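Local coordinates for protein quinone oxidoreductase (Coxiella burnetii, PDB 3TQH) that binds NADPH and probably uses it to reduce quinones, as a member of the medium-chain dehydrogenase/reductase family, at residues L145-V150 with R262-L267. Residues are numbered along the deposited sequence; the frame is centred on the assembly and turned at random.
Sequences LNQAEV and RAFGLL. With NDP (NADPH dihydro-nicotinamide-adenine-dinucleotide phosphate), chain B.
In the Rossmann domain, the last turn of helix 135-147 lies over strand 262-264, at one edge of the six-stranded parallel sheet, and the two meet chiefly through Gln147 and Phe264. Gln147 OE1 sits 3.2 Å above the plane of the Phe264 ring, over its centre, and NE2 projects past the CD1 edge; the amide and ring planes are 18° apart. Gln147 CG and CD cover the root of the ring, with Gln147 CG 3.5 Å from Phe264 CG. The Gln147 chain leaves with CG anti to the backbone N (chi1 -179°) and then bends at chi2 (67°), which carries CD over the ring. Glutamine suits this partly exposed position at the edge of the sheet: its methylenes cover the aromatic surface and its flat polar end stacks on it.

Nearer the cofactor, Gln147 CB reaches Leu266 CD1 at 4.3 Å, a looser apolar touch. Ala148, small and buried, turns away from the strand and packs on Ala218 and Ile220 of strand 216-221 and Val242 of strand 239-243. Glu149 follows with positive phi in a Schellman motif, Glu149 N bonded to Asn146 O at 2.9 Å and Val150 N weakly to Leu145 O.

Beyond the strand, Leu266 O accepts a somewhat bent hydrogen bond from the nicotinamide N7N of NADPH (2.7 Å). A backbone carbonyl after the edge strand thus receives the nicotinamide carboxamide, as in the Rossmann domain of medium-chain dehydrogenases/reductases.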
# COMPACT_ATOMS: atom_id res chain seq x y z
N LEU A 145 10.51 -2.61 -6.75
CA LEU A 145 11.18 -2.64 -8.04
C LEU A 145 12.64 -2.20 -7.92
O LEU A 145 13.51 -2.79 -8.58
CB LEU A 145 10.43 -1.79 -9.08
CG LEU A 145 9.10 -2.40 -9.55
CD1 LEU A 145 8.29 -1.43 -10.40
CD2 LEU A 145 9.34 -3.72 -10.32
N ASN A 146 12.91 -1.19 -7.08
CA ASN A 146 14.28 -0.72 -6.82
C ASN A 146 15.13 -1.75 -6.07
O ASN A 146 16.29 -1.95 -6.39
CB ASN A 146 14.29 0.58 -6.00
CG ASN A 146 13.86 1.81 -6.81
OD1 ASN A 146 13.68 1.75 -8.03
ND2 ASN A 146 13.71 2.93 -6.12
N GLN A 147 14.55 -2.40 -5.06
CA GLN A 147 15.26 -3.48 -4.35
C GLN A 147 15.67 -4.60 -5.33
O GLN A 147 16.77 -5.17 -5.21
CB GLN A 147 14.39 -4.03 -3.22
CG GLN A 147 15.04 -5.15 -2.41
CD GLN A 147 16.23 -4.68 -1.59
OE1 GLN A 147 17.39 -4.85 -1.99
NE2 GLN A 147 15.95 -4.07 -0.44
N ALA A 148 14.81 -4.90 -6.30
CA ALA A 148 15.10 -5.89 -7.34
C ALA A 148 16.05 -5.38 -8.44
O ALA A 148 16.43 -6.15 -9.32
CB ALA A 148 13.80 -6.37 -7.98
N GLU A 149 16.41 -4.10 -8.40
CA GLU A 149 17.31 -3.50 -9.39
C GLU A 149 16.88 -3.83 -10.82
O GLU A 149 17.68 -4.25 -11.66
CB GLU A 149 18.76 -3.94 -9.14
CG GLU A 149 19.31 -3.52 -7.78
CD GLU A 149 20.81 -3.71 -7.69
OE1 GLU A 149 21.39 -4.43 -8.54
OE2 GLU A 149 21.43 -3.13 -6.76
N VAL A 150 15.60 -3.63 -11.09
CA VAL A 150 15.03 -3.85 -12.41
C VAL A 150 15.60 -2.86 -13.45
O VAL A 150 15.59 -1.65 -13.24
CB VAL A 150 13.50 -3.73 -12.32
CG1 VAL A 150 12.89 -3.39 -13.67
CG2 VAL A 150 12.92 -5.02 -11.76
N ARG A 262 19.09 -15.14 -4.46
CA ARG A 262 18.98 -13.89 -3.72
C ARG A 262 17.53 -13.59 -3.33
O ARG A 262 16.62 -13.75 -4.14
CB ARG A 262 19.56 -12.73 -4.53
CG ARG A 262 21.05 -12.85 -4.76
CD ARG A 262 21.68 -11.53 -5.19
NE ARG A 262 21.48 -11.25 -6.61
CZ ARG A 262 20.69 -10.29 -7.11
NH1 ARG A 262 20.01 -9.46 -6.33
NH2 ARG A 262 20.59 -10.14 -8.43
N ALA A 263 17.32 -13.18 -2.09
CA ALA A 263 15.99 -12.85 -1.61
C ALA A 263 16.03 -11.62 -0.71
O ALA A 263 17.00 -11.39 0.01
CB ALA A 263 15.38 -14.03 -0.87
N PHE A 264 14.96 -10.83 -0.77
CA PHE A 264 14.82 -9.64 0.05
C PHE A 264 13.41 -9.58 0.63
O PHE A 264 12.45 -10.04 0.00
CB PHE A 264 15.04 -8.37 -0.79
CG PHE A 264 16.44 -8.21 -1.29
CD1 PHE A 264 17.45 -7.78 -0.44
CD2 PHE A 264 16.75 -8.46 -2.63
CE1 PHE A 264 18.75 -7.62 -0.90
CE2 PHE A 264 18.05 -8.29 -3.10
CZ PHE A 264 19.05 -7.87 -2.24
N GLY A 265 13.30 -9.01 1.83
CA GLY A 265 12.02 -8.54 2.33
C GLY A 265 11.85 -7.10 1.88
O GLY A 265 12.67 -6.57 1.12
N LEU A 266 10.79 -6.46 2.35
CA LEU A 266 10.58 -5.04 2.11
C LEU A 266 9.78 -4.44 3.25
O LEU A 266 8.73 -4.96 3.63
CB LEU A 266 9.83 -4.82 0.79
CG LEU A 266 9.90 -3.38 0.26
CD1 LEU A 266 11.17 -3.20 -0.55
CD2 LEU A 266 8.68 -3.02 -0.57
N LEU A 267 10.31 -3.34 3.80
CA LEU A 267 9.57 -2.48 4.72
C LEU A 267 9.47 -1.10 4.07
O LEU A 267 10.48 -0.39 3.94
CB LEU A 267 10.28 -2.38 6.07
CG LEU A 267 10.17 -3.60 6.99
CD1 LEU A 267 11.24 -3.55 8.06
CD2 LEU A 267 8.77 -3.70 7.60
PA NDP B . -4.47 -6.16 -2.19
O1A NDP B . -5.52 -6.59 -1.24
O2A NDP B . -4.80 -4.86 -2.80
O5B NDP B . -4.29 -7.26 -3.35
C5B NDP B . -5.44 -7.88 -3.89
C4B NDP B . -5.06 -8.64 -5.16
O4B NDP B . -4.44 -9.85 -4.80
C3B NDP B . -6.25 -9.01 -6.04
O3B NDP B . -6.24 -8.21 -7.20
C2B NDP B . -6.06 -10.49 -6.36
O2B NDP B . -6.14 -10.77 -7.74
C1B NDP B . -4.66 -10.78 -5.84
N9A NDP B . -4.48 -12.14 -5.31
C8A NDP B . -5.10 -12.70 -4.22
N7A NDP B . -4.63 -13.95 -4.06
C5A NDP B . -3.72 -14.20 -5.02
C6A NDP B . -2.95 -15.33 -5.30
N6A NDP B . -3.06 -16.40 -4.54
N1A NDP B . -2.08 -15.31 -6.36
C2A NDP B . -1.98 -14.17 -7.15
N3A NDP B . -2.74 -13.05 -6.87
C4A NDP B . -3.60 -13.07 -5.81
O3 NDP B . -3.04 -6.12 -1.45
PN NDP B . -1.87 -5.03 -1.66
O1N NDP B . -2.28 -3.77 -1.00
O2N NDP B . -1.40 -4.98 -3.05
O5D NDP B . -0.72 -5.70 -0.76
C5D NDP B . -0.28 -7.02 -0.99
C4D NDP B . 0.48 -7.53 0.23
O4D NDP B . 1.62 -6.72 0.46
C3D NDP B . -0.37 -7.47 1.49
O3D NDP B . -0.22 -8.67 2.21
C2D NDP B . 0.16 -6.28 2.26
O2D NDP B . -0.00 -6.41 3.66
C1D NDP B . 1.62 -6.25 1.80
N1N NDP B . 2.28 -4.92 1.88
C2N NDP B . 3.50 -4.85 2.51
C3N NDP B . 4.17 -3.64 2.69
C7N NDP B . 5.50 -3.58 3.38
O7N NDP B . 6.12 -2.32 3.54
N7N NDP B . 6.06 -4.69 3.84
C4N NDP B . 3.52 -2.39 2.16
C5N NDP B . 2.20 -2.54 1.47
C6N NDP B . 1.65 -3.81 1.36
P2B NDP B . -7.39 -11.56 -8.36
O1X NDP B . -7.33 -11.44 -9.86
O2X NDP B . -8.68 -10.95 -7.88
O3X NDP B . -7.36 -13.02 -7.99